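Local coordinates for tailspike protein (Siphovirus 9NA, PDB 3RIQ), which probably binds the lipopolysaccharide of its Salmonella host and cleaves it as an endorhamnosidase, serving the phage as its receptor-recognition protein, at residues 351-356 and 379-384; 91-96 and 115-120; 252-257 and 291-296. One frame throughout, in Å; residues are numbered along the deposited sequence.

Contact 1: 351-356 and 379-384; sequences GTNNDI and GSRLRG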
loop_
_atom_site.group_PDB
_atom_site.type_symbol
_atom_site.label_atom_id
_atom_site.label_comp_id
_atom_site.label_asym_id
_atom_site.label_seq_id
_atom_site.Cartn_x
_atom_site.Cartn_y
_atom_site.Cartn_z
ATOM N N GLY A 351 3.841 -20.724 10.939
ATOM C CA GLY A 351 4.201 -20.442 12.335
ATOM C C GLY A 351 2.977 -20.217 13.204
ATOM O O GLY A 351 1.955 -20.906 13.070
ATOM N N THR A 352 3.091 -19.258 14.119
ATOM C CA THR A 352 1.998 -18.945 15.026
ATOM C C THR A 352 2.196 -17.524 15.543
ATOM O O THR A 352 3.277 -16.975 15.425
ATOM C CB THR A 352 1.985 -19.964 16.219
ATOM O OG1 THR A 352 0.800 -19.791 16.989
ATOM C CG2 THR A 352 3.210 -19.756 17.137
ATOM N N ASN A 353 1.168 -16.917 16.133
ATOM C CA ASN A 353 1.317 -15.648 16.830
ATOM C C ASN A 353 1.946 -14.593 15.913
ATOM O O ASN A 353 2.826 -13.847 16.316
ATOM C CB ASN A 353 2.131 -15.861 18.128
ATOM C CG ASN A 353 2.243 -14.604 18.978
ATOM O OD1 ASN A 353 1.320 -13.786 19.022
ATOM N ND2 ASN A 353 3.393 -14.439 19.650
ATOM N N ASN A 354 1.422 -14.513 14.685
ATOM C CA ASN A 354 1.790 -13.454 13.736
ATOM C C ASN A 354 0.620 -12.525 13.487
ATOM O O ASN A 354 -0.542 -12.895 13.666
ATOM C CB ASN A 354 2.281 -14.078 12.406
ATOM C CG ASN A 354 3.548 -14.899 12.592
ATOM O OD1 ASN A 354 4.535 -14.393 13.117
ATOM N ND2 ASN A 354 3.508 -16.170 12.203
ATOM N N ASP A 355 0.962 -11.319 13.045
ATOM C CA ASP A 355 -0.016 -10.284 12.744
ATOM C C ASP A 355 -0.037 -10.034 11.248
ATOM O O ASP A 355 0.979 -9.650 10.674
ATOM C CB ASP A 355 0.333 -9.016 13.510
ATOM C CG ASP A 355 -0.029 -9.137 14.956
ATOM O OD1 ASP A 355 -1.228 -9.057 15.267
ATOM O OD2 ASP A 355 0.862 -9.325 15.793
ATOM N N ILE A 356 -1.196 -10.287 10.645
ATOM C CA ILE A 356 -1.347 -10.399 9.189
ATOM C C ILE A 356 -2.458 -9.490 8.730
ATOM O O ILE A 356 -3.598 -9.662 9.158
ATOM C CB ILE A 356 -1.726 -11.860 8.805
ATOM C CG1 ILE A 356 -0.681 -12.861 9.303
ATOM C CG2 ILE A 356 -1.907 -12.028 7.301
ATOM C CD1 ILE A 356 -1.108 -14.311 9.191
ATOM N N GLY A 379 -1.809 -19.857 15.813
ATOM C CA GLY A 379 -2.786 -18.869 16.257
ATOM C C GLY A 379 -2.378 -17.487 15.811
ATOM O O GLY A 379 -1.742 -16.734 16.583
ATOM N N SER A 380 -2.759 -17.142 14.580
ATOM C CA SER A 380 -2.423 -15.826 14.031
ATOM C C SER A 380 -3.650 -14.904 14.017
ATOM O O SER A 380 -4.777 -15.339 14.318
ATOM C CB SER A 380 -1.766 -15.948 12.647
ATOM O OG SER A 380 -0.467 -16.498 12.835
ATOM N N ARG A 381 -3.423 -13.618 13.710
ATOM C CA ARG A 381 -4.521 -12.640 13.746
ATOM C C ARG A 381 -4.567 -12.009 12.356
ATOM O O ARG A 381 -3.584 -11.380 11.932
ATOM C CB ARG A 381 -4.243 -11.559 14.811
ATOM C CG ARG A 381 -4.238 -12.128 16.238
ATOM C CD ARG A 381 -3.512 -11.237 17.253
ATOM N NE ARG A 381 -2.068 -11.182 17.001
ATOM C CZ ARG A 381 -1.143 -12.047 17.452
ATOM N NH1 ARG A 381 -1.499 -13.086 18.203
ATOM N NH2 ARG A 381 0.161 -11.851 17.152
ATOM N N LEU A 382 -5.688 -12.176 11.654
ATOM C CA LEU A 382 -5.816 -11.725 10.258
ATOM C C LEU A 382 -6.853 -10.631 10.170
ATOM O O LEU A 382 -7.974 -10.804 10.714
ATOM C CB LEU A 382 -6.264 -12.874 9.349
ATOM C CG LEU A 382 -5.283 -14.036 9.130
ATOM C CD1 LEU A 382 -5.138 -14.878 10.379
ATOM C CD2 LEU A 382 -5.757 -14.901 7.978
ATOM N N ARG A 383 -6.508 -9.525 9.499
ATOM C CA ARG A 383 -7.455 -8.388 9.364
ATOM C C ARG A 383 -7.365 -7.864 7.945
ATOM O O ARG A 383 -6.285 -7.446 7.523
ATOM C CB ARG A 383 -7.203 -7.238 10.353
ATOM C CG ARG A 383 -7.111 -7.589 11.832
ATOM C CD ARG A 383 -5.701 -7.655 12.258
ATOM N NE ARG A 383 -5.461 -7.817 13.697
ATOM C CZ ARG A 383 -4.229 -7.965 14.201
ATOM N NH1 ARG A 383 -3.165 -7.956 13.383
ATOM N NH2 ARG A 383 -4.055 -8.144 15.500
ATOM N N GLY A 384 -8.483 -7.848 7.228
ATOM C CA GLY A 384 -8.491 -7.302 5.891
ATOM C C GLY A 384 -7.995 -8.335 4.908
ATOM O O GLY A 384 -6.832 -8.317 4.513
HETATM O O HOH W 1 -0.382 -19.376 11.919
#

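Contact 2: 91-96 and 115-120; sequences PYTVYR and AQRLDK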
loop_
_atom_site.group_PDB
_atom_site.type_symbol
_atom_site.label_atom_id
_atom_site.label_comp_id
_atom_site.label_asym_id
_atom_site.label_seq_id
_atom_site.Cartn_x
_atom_site.Cartn_y
_atom_site.Cartn_z
ATOM N N PRO A 91 26.435 -22.102 -20.301
ATOM C CA PRO A 91 25.859 -23.257 -19.635
ATOM C C PRO A 91 24.656 -23.811 -20.379
ATOM O O PRO A 91 23.987 -23.061 -21.102
ATOM C CB PRO A 91 25.346 -22.665 -18.321
ATOM C CG PRO A 91 24.933 -21.242 -18.696
ATOM C CD PRO A 91 26.063 -20.828 -19.638
ATOM N N TYR A 92 24.407 -25.111 -20.228
ATOM C CA TYR A 92 23.092 -25.666 -20.535
ATOM C C TYR A 92 22.115 -25.147 -19.491
ATOM O O TYR A 92 22.403 -25.198 -18.286
ATOM C CB TYR A 92 23.137 -27.207 -20.476
ATOM C CG TYR A 92 23.893 -27.806 -21.638
ATOM C CD1 TYR A 92 23.235 -28.098 -22.851
ATOM C CD2 TYR A 92 25.259 -28.067 -21.554
ATOM C CE1 TYR A 92 23.928 -28.661 -23.937
ATOM C CE2 TYR A 92 25.944 -28.598 -22.622
ATOM C CZ TYR A 92 25.281 -28.890 -23.813
ATOM O OH TYR A 92 25.995 -29.440 -24.864
ATOM N N THR A 93 20.973 -24.622 -19.951
ATOM C CA THR A 93 19.927 -24.191 -19.031
ATOM C C THR A 93 18.617 -24.861 -19.342
ATOM O O THR A 93 18.350 -25.221 -20.501
ATOM C CB THR A 93 19.702 -22.658 -19.015
ATOM O OG1 THR A 93 19.187 -22.208 -20.291
ATOM C CG2 THR A 93 21.016 -21.930 -18.660
ATOM N N VAL A 94 17.803 -25.050 -18.305
ATOM C CA VAL A 94 16.386 -25.473 -18.475
ATOM C C VAL A 94 15.483 -24.237 -18.606
ATOM O O VAL A 94 15.679 -23.261 -17.868
ATOM C CB VAL A 94 15.931 -26.437 -17.321
ATOM C CG1 VAL A 94 15.976 -25.766 -15.918
ATOM C CG2 VAL A 94 14.516 -26.964 -17.590
ATOM N N TYR A 95 14.572 -24.241 -19.585
ATOM C CA TYR A 95 13.690 -23.111 -19.840
ATOM C C TYR A 95 12.255 -23.576 -19.738
ATOM O O TYR A 95 11.763 -24.313 -20.605
ATOM C CB TYR A 95 13.982 -22.510 -21.215
ATOM C CG TYR A 95 13.193 -21.231 -21.465
ATOM C CD1 TYR A 95 13.384 -20.114 -20.656
ATOM C CD2 TYR A 95 12.285 -21.137 -22.509
ATOM C CE1 TYR A 95 12.657 -18.953 -20.863
ATOM C CE2 TYR A 95 11.552 -19.945 -22.753
ATOM C CZ TYR A 95 11.751 -18.860 -21.900
ATOM O OH TYR A 95 11.070 -17.689 -22.094
ATOM N N ARG A 96 11.582 -23.180 -18.663
ATOM C CA ARG A 96 10.285 -23.819 -18.313
ATOM C C ARG A 96 9.047 -23.097 -18.873
ATOM O O ARG A 96 7.965 -23.217 -18.299
ATOM C CB ARG A 96 10.160 -23.911 -16.775
ATOM C CG ARG A 96 11.156 -24.888 -16.119
ATOM C CD ARG A 96 10.972 -24.967 -14.619
ATOM N NE ARG A 96 11.798 -26.014 -14.006
ATOM C CZ ARG A 96 11.526 -27.325 -14.045
ATOM N NH1 ARG A 96 10.426 -27.775 -14.659
ATOM N NH2 ARG A 96 12.344 -28.197 -13.465
ATOM N N ALA A 115 19.335 -26.586 -23.190
ATOM C CA ALA A 115 20.143 -26.083 -24.303
ATOM C C ALA A 115 21.111 -25.038 -23.784
ATOM O O ALA A 115 20.837 -24.374 -22.770
ATOM C CB ALA A 115 19.255 -25.474 -25.388
ATOM N N GLN A 116 22.240 -24.884 -24.465
ATOM C CA GLN A 116 23.192 -23.819 -24.109
ATOM C C GLN A 116 22.640 -22.420 -24.367
ATOM O O GLN A 116 22.240 -22.090 -25.490
ATOM C CB GLN A 116 24.518 -24.018 -24.856
ATOM C CG GLN A 116 25.320 -25.133 -24.255
ATOM C CD GLN A 116 26.650 -25.326 -24.950
ATOM O OE1 GLN A 116 26.703 -25.871 -26.054
ATOM N NE2 GLN A 116 27.735 -24.895 -24.295
ATOM N N ARG A 117 22.599 -21.607 -23.315
ATOM C CA ARG A 117 22.082 -20.248 -23.421
ATOM C C ARG A 117 22.863 -19.344 -22.498
ATOM O O ARG A 117 23.296 -19.756 -21.412
ATOM C CB ARG A 117 20.585 -20.147 -23.008
ATOM C CG ARG A 117 19.611 -21.057 -23.727
ATOM C CD ARG A 117 18.190 -20.710 -23.263
ATOM N NE ARG A 117 17.214 -21.540 -23.959
ATOM C CZ ARG A 117 16.893 -22.784 -23.616
ATOM N NH1 ARG A 117 15.980 -23.456 -24.338
ATOM N NH2 ARG A 117 17.443 -23.348 -22.555
ATOM N N LEU A 118 23.017 -18.106 -22.929
ATOM C CA LEU A 118 23.533 -17.049 -22.045
ATOM C C LEU A 118 22.439 -16.099 -21.552
ATOM O O LEU A 118 22.690 -15.257 -20.675
ATOM C CB LEU A 118 24.580 -16.208 -22.794
ATOM C CG LEU A 118 25.970 -16.818 -23.035
ATOM C CD1 LEU A 118 26.851 -15.891 -23.857
ATOM C CD2 LEU A 118 26.599 -17.112 -21.705
ATOM N N ASP A 119 21.254 -16.178 -22.149
ATOM C CA ASP A 119 20.231 -15.130 -21.925
ATOM C C ASP A 119 19.104 -15.497 -20.958
ATOM O O ASP A 119 18.493 -14.601 -20.372
ATOM C CB ASP A 119 19.638 -14.620 -23.256
ATOM C CG ASP A 119 18.902 -15.723 -24.049
ATOM O OD1 ASP A 119 19.339 -16.891 -24.010
ATOM O OD2 ASP A 119 17.868 -15.438 -24.711
ATOM N N LYS A 120 18.771 -16.785 -20.842
ATOM C CA LYS A 120 17.563 -17.155 -20.083
ATOM C C LYS A 120 17.642 -18.630 -19.674
ATOM O O LYS A 120 18.512 -19.391 -20.163
ATOM C CB LYS A 120 16.279 -16.894 -20.906
ATOM C CG LYS A 120 16.108 -17.805 -22.087
ATOM C CD LYS A 120 15.050 -17.248 -23.033
ATOM C CE LYS A 120 14.615 -18.296 -24.036
ATOM N NZ LYS A 120 13.865 -17.655 -25.176
#

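Contact 3: 252-257 and 291-296; sequences QNEIGG and ERVDDY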
loop_
_atom_site.group_PDB
_atom_site.type_symbol
_atom_site.label_atom_id
_atom_site.label_comp_id
_atom_site.label_asym_id
_atom_site.label_seq_id
_atom_site.Cartn_x
_atom_site.Cartn_y
_atom_site.Cartn_z
ATOM N N GLN A 252 16.895 -22.097 5.923
ATOM C CA GLN A 252 16.396 -22.910 7.038
ATOM C C GLN A 252 17.390 -23.907 7.617
ATOM O O GLN A 252 18.259 -24.401 6.933
ATOM C CB GLN A 252 15.138 -23.664 6.607
ATOM C CG GLN A 252 13.954 -22.731 6.225
ATOM C CD GLN A 252 13.669 -22.700 4.754
ATOM O OE1 GLN A 252 13.576 -23.739 4.116
ATOM N NE2 GLN A 252 13.503 -21.545 4.214
ATOM N N ASN A 253 17.224 -24.226 8.883
ATOM C CA ASN A 253 17.996 -25.289 9.532
ATOM C C ASN A 253 19.508 -24.986 9.564
ATOM O O ASN A 253 19.862 -23.869 9.799
ATOM C CB ASN A 253 17.659 -26.660 8.929
ATOM C CG ASN A 253 16.165 -27.032 9.062
ATOM O OD1 ASN A 253 15.339 -26.252 9.508
ATOM N ND2 ASN A 253 15.838 -28.245 8.657
ATOM N N GLU A 254 20.367 -25.967 9.328
ATOM C CA GLU A 254 21.828 -25.829 9.525
ATOM C C GLU A 254 22.564 -25.924 8.194
ATOM O O GLU A 254 22.101 -26.588 7.287
ATOM C CB GLU A 254 22.371 -26.941 10.445
ATOM C CG GLU A 254 22.322 -26.640 11.970
ATOM C CD GLU A 254 20.927 -26.766 12.565
ATOM O OE1 GLU A 254 20.190 -27.727 12.213
ATOM O OE2 GLU A 254 20.587 -25.944 13.429
ATOM N N ILE A 255 23.738 -25.290 8.112
ATOM C CA ILE A 255 24.731 -25.559 7.051
ATOM C C ILE A 255 26.024 -25.905 7.755
ATOM O O ILE A 255 26.468 -25.168 8.662
ATOM C CB ILE A 255 24.992 -24.336 6.148
ATOM C CG1 ILE A 255 23.729 -23.959 5.395
ATOM C CG2 ILE A 255 26.128 -24.675 5.141
ATOM C CD1 ILE A 255 23.823 -22.606 4.670
ATOM N N GLY A 256 26.608 -27.054 7.380
ATOM C CA GLY A 256 27.915 -27.440 7.897
ATOM C C GLY A 256 27.910 -27.641 9.408
ATOM O O GLY A 256 28.962 -27.600 10.048
ATOM N N GLY A 257 26.723 -27.826 9.982
ATOM C CA GLY A 257 26.590 -27.988 11.419
ATOM C C GLY A 257 26.247 -26.787 12.279
ATOM O O GLY A 257 26.212 -26.903 13.506
ATOM N N GLU A 291 17.309 -30.844 16.795
ATOM C CA GLU A 291 17.845 -29.802 17.673
ATOM C C GLU A 291 18.656 -28.756 16.891
ATOM O O GLU A 291 19.412 -29.078 15.941
ATOM C CB GLU A 291 18.693 -30.414 18.793
ATOM C CG GLU A 291 19.127 -29.392 19.799
ATOM C CD GLU A 291 17.952 -28.802 20.567
ATOM O OE1 GLU A 291 17.644 -29.312 21.664
ATOM O OE2 GLU A 291 17.321 -27.852 20.062
ATOM N N ARG A 292 18.453 -27.495 17.258
ATOM C CA ARG A 292 19.144 -26.410 16.594
ATOM C C ARG A 292 20.528 -26.221 17.195
ATOM O O ARG A 292 20.738 -26.466 18.391
ATOM C CB ARG A 292 18.304 -25.153 16.744
ATOM C CG ARG A 292 16.850 -25.362 16.285
ATOM C CD ARG A 292 16.158 -24.003 15.984
ATOM N NE ARG A 292 14.692 -24.133 15.786
ATOM C CZ ARG A 292 13.778 -24.211 16.764
ATOM N NH1 ARG A 292 14.158 -24.157 18.048
ATOM N NH2 ARG A 292 12.456 -24.290 16.467
ATOM N N VAL A 293 21.471 -25.820 16.352
ATOM C CA VAL A 293 22.838 -25.623 16.797
ATOM C C VAL A 293 23.194 -24.138 16.724
ATOM O O VAL A 293 23.134 -23.530 15.649
ATOM C CB VAL A 293 23.833 -26.452 15.936
ATOM C CG1 VAL A 293 25.218 -26.303 16.498
ATOM C CG2 VAL A 293 23.441 -27.941 15.924
ATOM N N ASP A 294 23.596 -23.570 17.864
ATOM C CA ASP A 294 23.945 -22.138 17.997
ATOM C C ASP A 294 22.708 -21.276 17.603
ATOM O O ASP A 294 22.774 -20.320 16.812
ATOM C CB ASP A 294 25.198 -21.773 17.179
ATOM C CG ASP A 294 26.444 -22.508 17.644
ATOM O OD1 ASP A 294 26.582 -22.780 18.867
ATOM O OD2 ASP A 294 27.287 -22.816 16.785
ATOM N N ASP A 295 21.561 -21.667 18.160
ATOM C CA ASP A 295 20.300 -20.982 17.951
ATOM C C ASP A 295 19.422 -21.409 19.126
ATOM O O ASP A 295 19.831 -22.238 19.978
ATOM C CB ASP A 295 19.671 -21.385 16.598
ATOM C CG ASP A 295 18.830 -20.283 15.974
ATOM O OD1 ASP A 295 18.148 -19.558 16.715
ATOM O OD2 ASP A 295 18.845 -20.159 14.718
ATOM N N TYR A 296 18.195 -20.901 19.182
ATOM C CA TYR A 296 17.279 -21.351 20.233
ATOM C C TYR A 296 17.012 -22.855 20.162
ATOM O O TYR A 296 16.863 -23.425 19.068
ATOM C CB TYR A 296 15.927 -20.644 20.123
ATOM C CG TYR A 296 15.950 -19.157 20.410
ATOM C CD1 TYR A 296 16.088 -18.673 21.719
ATOM C CD2 TYR A 296 15.837 -18.234 19.381
ATOM C CE1 TYR A 296 16.092 -17.316 22.002
ATOM C CE2 TYR A 296 15.842 -16.857 19.654
ATOM C CZ TYR A 296 15.980 -16.411 20.967
ATOM O OH TYR A 296 16.005 -15.051 21.247
#

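Contact 1: 351-356 and 379-384
Strands 355-362 and 381-388 pair in parallel on successive rungs of the right-handed beta-helix, and segments 351-356 and 379-384 hold their first residues. Arg-381 N donates to Asn-354 O, Ile-356 N to Arg-381 O, and Arg-383 N to Ile-356 O. On one face of the sheet, Asp-355 meets two arginines. Arg-381 takes it side-on: NE reaches OD1 at 2.9 Å in a straight bond (175°), and NH2 reaches OD2 at 3.0 Å. Both nitrogens lie above the carboxylate plane. Arg-383 comes end-on, with NH1 and NH2 both on OD1. Its guanidinium is nearly coplanar with the carboxylate, and NH1, at 2.9 Å, uses the anti lone pair. Asn-353 CG is anti to its backbone N (chi1 -175°), and the side chain runs beside Arg-381, whose NH1 and NH2 both hold OD1. On the other face, Ile-356 CB lies 4.2 Å from Leu-382 CG, the two side chains side by side. Ser-380 OG takes a weak bond from Asn-354 N, but its main partner is Asp-349. Arg-383 NE bonds to His-388 of a second subunit. Three N-H groups from two arginines thus fix Asp-355 OD1 beside that subunit.

Contact 2: 91-96 and 115-120
Thr-93 and Ala-115 form the hydrogen-bonded pair of a small two-stranded antiparallel sheet. Its strands, 92-93 and 115-116, lie in the insertion between beta-helix strands 79-87 and 146-151. Thr-93 N donates to Ala-115 O at 2.8 Å, and Ala-115 N returns a longer bond to Thr-93 O. Next to this pair, Arg-117 N satisfies Pro-91 O.

The Thr-93 hydroxyl both gives and accepts. OG1 sits between the backbone N and the carbonyl carbon (chi1 66°). From there it donates to a lone pair of Lys-120 O at 2.9 Å, in the carbonyl plane. It also accepts from Arg-117 NH2 at 3.1 Å, close to the plane of the guanidinium. Thr-93 O lies 2.9 Å from the same NH2. Arg-117 NH1 donates to Ser-113 O. Tyr-95 CB lies over one face of the guanidinium and Ala-115 CB, from its own segment, over the opposite one, both toward the rim.

Two aromatic rings receive aliphatic chains. Gln-116 CG stands over the centre of the Tyr-92 ring, 3.6 Å from its centroid. The Gln-116 amide is tilted 18° from the ring, and its NE2 donates to Thr-90 O. Tyr-95 OH bonds to Arg-242. Tyr-95 and Lys-120 both touch Tyr-214 of strand 211-214. Over the Tyr-95 ring, Lys-120 CE lies 3.6 Å from the centroid, while NZ makes an off-centre cation-pi contact at 4.5 Å.

Contact 3: 252-257 and 291-296
Glu-254 reaches Val-293 through a bent side chain: CG is anti to the carbonyl carbon (chi1 -87°), and chi2 of 76° turns CD out of an extended path. Val-293 sets CG1 anti to its own backbone N, and this methyl stands 3.2 Å from Gly-257 O, a close approach to a carbonyl oxygen. These residues and Gly-257 join the short hairpin of strands 254-255 and 258-259 to the long loop between strands 281-282 and 311-318. Both elements project from the beta-helix, and the contact is a small one at the surface.

Its one hydrogen bond between the segments runs from Val-293 N to Glu-254 OE2, at 3.1 Å and 161°. The N-H comes from above the carboxylate plane. The same oxygen lies 3.5 Å from Arg-292 CA. It also forms a salt bridge with Arg-261, its strongest polar partner.

The loop is braced by its own polar groups. Glu-291 OE2 accepts from Arg-292 N at 3.0 Å through its anti lone pair, and from Leu-298 N. Arg-292 NH1 donates to Tyr-296 O at 3.0 Å, from above the carbonyl plane. Arg-292 NH2 forms a salt bridge with Asp-285. Asp-295 OD1 accepts from Tyr-296 N at 2.8 Å.

Glu-254 OE2 is thus shared by a backbone N-H of the loop and the guanidinium of Arg-261. Through this one oxygen the carboxylate ties the hairpin to the loop.

In the fold
Contact 1 is buried in the beta-helix and joins neighbouring parallel strands of its coil. Contacts 2 and 3 join segments outside those parallel strands: contact 2 is partly buried, contact 3 lies at the surface. No element is shared between the three. None touches another, and even the centres of contacts 1 and 3 are about 26 Å apart. Chemistry changes with place. Contact 1 adds a charged network near a second subunit to regular strand pairing. Contact 2 combines a short antiparallel ladder with aliphatic chains over aromatic rings. Contact 3 lacks strand pairing between its segments and has one hydrogen bond across them, to a carboxylate.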